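Local coordinates for RagA protein (Porphyromonas gingivalis, PDB 6SLN) that probably imports peptides across the outer membrane of Porphyromonas gingivalis as a TonB-dependent receptor, at residues 631-636 against 699-704; 383-388 against 872-877. One frame throughout, in Å; residues are numbered along the deposited sequence.

Contact 1. Residues 631-636 against 699-704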
loop_
_atom_site.group_PDB
_atom_site.type_symbol
_atom_site.label_atom_id
_atom_site.label_comp_id
_atom_site.label_asym_id
_atom_site.label_seq_id
_atom_site.Cartn_x
_atom_site.Cartn_y
_atom_site.Cartn_z
ATOM N N ARG A 631 6.211 13.991 57.936
ATOM C CA ARG A 631 7.393 13.499 57.245
ATOM C C ARG A 631 8.052 14.639 56.480
ATOM O O ARG A 631 7.387 15.543 55.964
ATOM C CB ARG A 631 7.063 12.343 56.295
ATOM C CG ARG A 631 6.605 11.075 56.993
ATOM C CD ARG A 631 6.382 9.948 56.001
ATOM N NE ARG A 631 5.496 10.339 54.905
ATOM C CZ ARG A 631 4.181 10.157 54.905
ATOM N NH1 ARG A 631 3.594 9.589 55.951
ATOM N NH2 ARG A 631 3.455 10.547 53.864
ATOM N N LEU A 632 9.379 14.585 56.437
ATOM C CA LEU A 632 10.220 15.546 55.740
ATOM C C LEU A 632 11.024 14.771 54.703
ATOM O O LEU A 632 11.545 13.690 54.998
ATOM C CB LEU A 632 11.114 16.285 56.752
ATOM C CG LEU A 632 12.099 17.413 56.433
ATOM C CD1 LEU A 632 13.309 16.887 55.701
ATOM C CD2 LEU A 632 11.434 18.502 55.638
ATOM N N LYS A 633 11.096 15.293 53.484
ATOM C CA LYS A 633 11.723 14.559 52.396
ATOM C C LYS A 633 12.405 15.531 51.452
ATOM O O LYS A 633 11.833 16.567 51.103
ATOM C CB LYS A 633 10.694 13.709 51.621
ATOM C CG LYS A 633 9.301 14.328 51.524
ATOM C CD LYS A 633 8.216 13.285 51.262
ATOM C CE LYS A 633 8.177 12.847 49.797
ATOM N NZ LYS A 633 7.587 13.863 48.869
ATOM N N MET A 634 13.626 15.200 51.039
ATOM C CA MET A 634 14.257 15.953 49.969
ATOM C C MET A 634 15.020 15.026 49.035
ATOM O O MET A 634 15.520 13.974 49.439
ATOM C CB MET A 634 15.189 17.033 50.495
ATOM C CG MET A 634 16.354 16.516 51.280
ATOM S SD MET A 634 16.949 17.851 52.318
ATOM C CE MET A 634 15.651 17.945 53.535
ATOM N N SER A 635 15.106 15.448 47.775
ATOM C CA SER A 635 15.739 14.700 46.706
ATOM C C SER A 635 16.652 15.630 45.920
ATOM O O SER A 635 16.392 16.831 45.795
ATOM C CB SER A 635 14.694 14.098 45.757
ATOM O OG SER A 635 14.480 14.939 44.623
ATOM N N TYR A 636 17.729 15.068 45.397
ATOM C CA TYR A 636 18.463 15.731 44.337
ATOM C C TYR A 636 18.909 14.681 43.343
ATOM O O TYR A 636 19.349 13.594 43.730
ATOM C CB TYR A 636 19.680 16.497 44.830
ATOM C CG TYR A 636 20.363 17.156 43.669
ATOM C CD1 TYR A 636 19.834 18.306 43.100
ATOM C CD2 TYR A 636 21.501 16.599 43.096
ATOM C CE1 TYR A 636 20.433 18.902 42.012
ATOM C CE2 TYR A 636 22.105 17.188 42.005
ATOM C CZ TYR A 636 21.562 18.340 41.464
ATOM O OH TYR A 636 22.148 18.946 40.379
ATOM N N GLU A 699 0.326 18.087 51.986
ATOM C CA GLU A 699 1.679 17.890 51.480
ATOM C C GLU A 699 2.094 19.123 50.696
ATOM O O GLU A 699 1.402 19.526 49.755
ATOM C CB GLU A 699 1.770 16.643 50.610
ATOM C CG GLU A 699 3.166 16.391 50.072
ATOM C CD GLU A 699 3.631 14.969 50.308
ATOM O OE1 GLU A 699 4.865 14.750 50.339
ATOM O OE2 GLU A 699 2.762 14.076 50.460
ATOM N N VAL A 700 3.206 19.729 51.111
ATOM C CA VAL A 700 3.870 20.800 50.374
ATOM C C VAL A 700 5.178 20.250 49.823
ATOM O O VAL A 700 5.868 19.470 50.493
ATOM C CB VAL A 700 4.136 22.050 51.240
ATOM C CG1 VAL A 700 4.332 23.248 50.344
ATOM C CG2 VAL A 700 2.996 22.304 52.200
ATOM N N ASP A 701 5.515 20.654 48.601
ATOM C CA ASP A 701 6.762 20.252 47.958
ATOM C C ASP A 701 7.330 21.458 47.229
ATOM O O ASP A 701 6.724 21.943 46.273
ATOM C CB ASP A 701 6.534 19.095 46.989
ATOM C CG ASP A 701 6.736 17.747 47.639
ATOM O OD1 ASP A 701 7.909 17.331 47.775
ATOM O OD2 ASP A 701 5.726 17.112 48.027
ATOM N N PHE A 702 8.475 21.948 47.682
ATOM C CA PHE A 702 9.208 22.992 46.985
ATOM C C PHE A 702 10.275 22.337 46.124
ATOM O O PHE A 702 11.059 21.517 46.614
ATOM C CB PHE A 702 9.847 23.974 47.969
ATOM C CG PHE A 702 10.809 24.950 47.330
ATOM C CD1 PHE A 702 10.341 26.098 46.702
ATOM C CD2 PHE A 702 12.187 24.716 47.348
ATOM C CE1 PHE A 702 11.233 27.004 46.106
ATOM C CE2 PHE A 702 13.082 25.615 46.757
ATOM C CZ PHE A 702 12.600 26.762 46.138
ATOM N N TYR A 703 10.319 22.712 44.854
ATOM C CA TYR A 703 11.302 22.154 43.946
ATOM C C TYR A 703 11.985 23.258 43.158
ATOM O O TYR A 703 11.468 24.371 43.021
ATOM C CB TYR A 703 10.661 21.186 42.960
ATOM C CG TYR A 703 9.683 21.867 42.044
ATOM C CD1 TYR A 703 10.092 22.399 40.830
ATOM C CD2 TYR A 703 8.351 21.994 42.399
ATOM C CE1 TYR A 703 9.203 23.031 39.996
ATOM C CE2 TYR A 703 7.451 22.618 41.567
ATOM C CZ TYR A 703 7.878 23.132 40.369
ATOM O OH TYR A 703 6.976 23.756 39.540
ATOM N N VAL A 704 13.150 22.917 42.613
ATOM C CA VAL A 704 13.829 23.743 41.621
ATOM C C VAL A 704 14.453 22.805 40.603
ATOM O O VAL A 704 15.221 21.903 40.962
ATOM C CB VAL A 704 14.896 24.680 42.216
ATOM C CG1 VAL A 704 15.887 23.910 43.059
ATOM C CG2 VAL A 704 15.609 25.412 41.092
#
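Lys633 reaches past an entire intervening strand to meet Glu699 and Asp701, two acids on the next strand but one of the barrel. The CA atoms of Lys633 and Asp701 are 8.8 Å apart, so the backbones do not pair and the ammonium group does the bridging. With CG set between the backbone N and the carbonyl carbon (chi1 34°), the chain leaves toward the acids and bends at its last two torsions, crossing both at about a right angle. NZ lies 3.2 Å from Glu699 OE1, a hydrogen-bonded salt bridge that meets the oxygen nearly end-on. The bridge from NZ to Asp701 OD1 is longer, 3.7 Å.

The network lies on the inner wall of the TonB-dependent receptor barrel, beside the plug, whose Ser101 is touched by Asp701. Strand 678-691 runs between the two segments; its Gly686, which pairs with Lys633 through the backbone, may leave the way clear for the lysine. From the plug region, the Gly100 carbonyl takes a weak hydrogen bond from NZ. Asp701 OD1 also accepts a hydrogen bond from Asn684, a second hold on that oxygen from the middle strand.

Contact 2. Residues 383-388 against 872-877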
loop_
_atom_site.group_PDB
_atom_site.type_symbol
_atom_site.label_atom_id
_atom_site.label_comp_id
_atom_site.label_asym_id
_atom_site.label_seq_id
_atom_site.Cartn_x
_atom_site.Cartn_y
_atom_site.Cartn_z
ATOM N N GLY A 383 -8.636 24.868 13.489
ATOM C CA GLY A 383 -7.367 25.525 13.657
ATOM C C GLY A 383 -6.848 26.216 12.424
ATOM O O GLY A 383 -5.933 27.025 12.538
ATOM N N LYS A 384 -7.388 25.928 11.253
ATOM C CA LYS A 384 -7.104 26.698 10.051
ATOM C C LYS A 384 -8.321 27.553 9.688
ATOM O O LYS A 384 -9.428 27.368 10.212
ATOM C CB LYS A 384 -6.701 25.767 8.903
ATOM C CG LYS A 384 -5.301 25.244 9.051
ATOM C CD LYS A 384 -4.916 24.258 7.962
ATOM C CE LYS A 384 -5.664 22.953 8.113
ATOM N NZ LYS A 384 -5.426 22.054 6.941
ATOM N N TYR A 385 -8.093 28.526 8.808
ATOM C CA TYR A 385 -9.065 29.583 8.519
ATOM C C TYR A 385 -9.574 29.363 7.101
ATOM O O TYR A 385 -8.996 29.851 6.127
ATOM C CB TYR A 385 -8.466 30.996 8.692
ATOM C CG TYR A 385 -8.497 31.453 10.115
ATOM C CD1 TYR A 385 -9.687 31.827 10.724
ATOM C CD2 TYR A 385 -7.339 31.491 10.870
ATOM C CE1 TYR A 385 -9.708 32.245 12.053
ATOM C CE2 TYR A 385 -7.348 31.907 12.197
ATOM C CZ TYR A 385 -8.525 32.279 12.782
ATOM O OH TYR A 385 -8.510 32.675 14.095
ATOM N N TYR A 386 -10.670 28.628 6.999
ATOM C CA TYR A 386 -11.356 28.376 5.746
ATOM C C TYR A 386 -12.755 28.960 5.856
ATOM O O TYR A 386 -13.445 28.727 6.856
ATOM C CB TYR A 386 -11.445 26.882 5.474
ATOM C CG TYR A 386 -10.142 26.179 5.189
ATOM C CD1 TYR A 386 -9.559 26.249 3.926
ATOM C CD2 TYR A 386 -9.517 25.395 6.163
ATOM C CE1 TYR A 386 -8.389 25.586 3.643
ATOM C CE2 TYR A 386 -8.331 24.720 5.886
ATOM C CZ TYR A 386 -7.776 24.822 4.622
ATOM O OH TYR A 386 -6.601 24.168 4.313
ATOM N N MET A 387 -13.180 29.713 4.843
ATOM C CA MET A 387 -14.539 30.238 4.879
ATOM C C MET A 387 -15.557 29.114 4.998
ATOM O O MET A 387 -15.462 28.085 4.319
ATOM C CB MET A 387 -14.861 31.048 3.640
ATOM C CG MET A 387 -16.060 31.906 3.870
ATOM S SD MET A 387 -15.708 33.529 3.250
ATOM C CE MET A 387 -15.360 33.170 1.529
ATOM N N GLY A 388 -16.518 29.312 5.883
ATOM C CA GLY A 388 -17.569 28.355 6.100
ATOM C C GLY A 388 -17.217 27.220 7.028
ATOM O O GLY A 388 -18.097 26.411 7.347
ATOM N N ILE A 872 -3.706 34.743 22.282
ATOM C CA ILE A 872 -4.095 35.671 21.230
ATOM C C ILE A 872 -5.326 35.090 20.551
ATOM O O ILE A 872 -5.305 33.949 20.082
ATOM C CB ILE A 872 -2.952 35.893 20.231
ATOM C CG1 ILE A 872 -1.733 36.430 20.965
ATOM C CG2 ILE A 872 -3.379 36.817 19.089
ATOM C CD1 ILE A 872 -0.473 36.258 20.212
ATOM N N ASN A 873 -6.410 35.863 20.530
ATOM C CA ASN A 873 -7.650 35.441 19.901
ATOM C C ASN A 873 -7.582 35.813 18.432
ATOM O O ASN A 873 -8.085 36.848 18.000
ATOM C CB ASN A 873 -8.855 36.070 20.575
ATOM C CG ASN A 873 -10.148 35.412 20.151
ATOM O OD1 ASN A 873 -10.211 34.815 19.076
ATOM N ND2 ASN A 873 -11.178 35.491 21.001
ATOM N N ASN A 874 -6.987 34.919 17.649
ATOM C CA ASN A 874 -6.862 35.151 16.220
ATOM C C ASN A 874 -8.211 35.402 15.568
ATOM O O ASN A 874 -8.288 36.199 14.626
ATOM C CB ASN A 874 -6.179 33.958 15.575
ATOM C CG ASN A 874 -5.298 34.331 14.423
ATOM O OD1 ASN A 874 -4.326 33.644 14.159
ATOM N ND2 ASN A 874 -5.622 35.399 13.726
ATOM N N ASP A 875 -9.267 34.719 16.034
ATOM C CA ASP A 875 -10.606 34.912 15.466
ATOM C C ASP A 875 -10.977 36.387 15.466
ATOM O O ASP A 875 -11.485 36.919 14.468
ATOM C CB ASP A 875 -11.659 34.132 16.258
ATOM C CG ASP A 875 -11.805 32.689 15.811
ATOM O OD1 ASP A 875 -10.975 32.208 15.013
ATOM O OD2 ASP A 875 -12.754 32.025 16.290
ATOM N N ARG A 876 -10.716 37.068 16.585
ATOM C CA ARG A 876 -11.075 38.473 16.669
ATOM C C ARG A 876 -10.288 39.329 15.684
ATOM O O ARG A 876 -10.717 40.449 15.394
ATOM C CB ARG A 876 -10.925 38.981 18.112
ATOM C CG ARG A 876 -11.972 38.377 19.060
ATOM C CD ARG A 876 -12.010 38.972 20.457
ATOM N NE ARG A 876 -11.666 40.384 20.441
ATOM C CZ ARG A 876 -10.559 40.875 20.994
ATOM N NH1 ARG A 876 -9.713 40.054 21.604
ATOM N NH2 ARG A 876 -10.285 42.172 20.929
ATOM N N TYR A 877 -9.194 38.825 15.113
ATOM C CA TYR A 877 -8.539 39.582 14.050
ATOM C C TYR A 877 -9.421 39.662 12.814
ATOM O O TYR A 877 -9.271 40.590 12.009
ATOM C CB TYR A 877 -7.166 38.976 13.693
ATOM C CG TYR A 877 -6.492 39.631 12.503
ATOM C CD1 TYR A 877 -6.682 39.158 11.211
ATOM C CD2 TYR A 877 -5.669 40.719 12.671
ATOM C CE1 TYR A 877 -6.072 39.766 10.123
ATOM C CE2 TYR A 877 -5.044 41.326 11.594
ATOM C CZ TYR A 877 -5.252 40.853 10.326
ATOM O OH TYR A 877 -4.627 41.471 9.266
#
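Tyr385 and Asp875 meet because each turns its CG anti to its own carbonyl carbon, beside the backbone N, with chi1 at -83° for the tyrosine and -85° for the aspartate. The phenol is thereby sent from its loop toward the start of helix 874-879, and the carboxylate swings round to receive it. Tyr385 OH donates a hydrogen bond of 2.7 Å to Asp875 OD1, which uses its anti lone pair, the one facing away from the other oxygen. OD1 sits at the edge of the ring, near its plane, while the carboxylate itself is tilted 66° from that plane. The same oxygen accepts from the backbone N of Asn981, so two donors hold it, which would be expected to favour its negative charge.

Asn874 flanks the phenol with its CB beside the hydroxyl and its amide steeply inclined to the ring, CG lying 3.9 Å from Tyr385 CE2. Here strand 857-873 of the barrel gives way to the short helix. Asn873 is the N-cap, its OD1 taking a weak capping bond of 3.4 Å from Arg876 N, and it is also the centre of an inverse gamma turn. This junction and the loop carrying Tyr385 line the site of the bound peptide: Asn874 ND2 donates its hydrogen bond to the peptide backbone, and Tyr385 packs on an apolar peptide side chain. The tyrosine is thus part of the peptide's surroundings while its hydroxyl is tied to the carboxylate of Asp875. Its ring meets Phe392 of helix 390-396 edge-to-face and also meets the ring of Phe878. Tyr877, one residue before Phe878, touches the peptide and an apolar side chain of another protein's chain.

How the contacts relate
Both contacts are buried and both draw on strands of the barrel, yet they lie on opposite sides of the chain's centre, with contact centres 44 Å apart and nearest atoms about 23 Å apart. Contact 1 stays within the barrel wall, joining two strands of like direction across a third; contact 2 joins a loop to the place where a strand ends, far apart in sequence. The chemistry follows the setting. On the inner wall a lysine is met by two carboxylates, one of them at long range, whereas beside the bound peptide a neutral phenol gives a hydrogen bond to an acid, amid aromatic rings and amides.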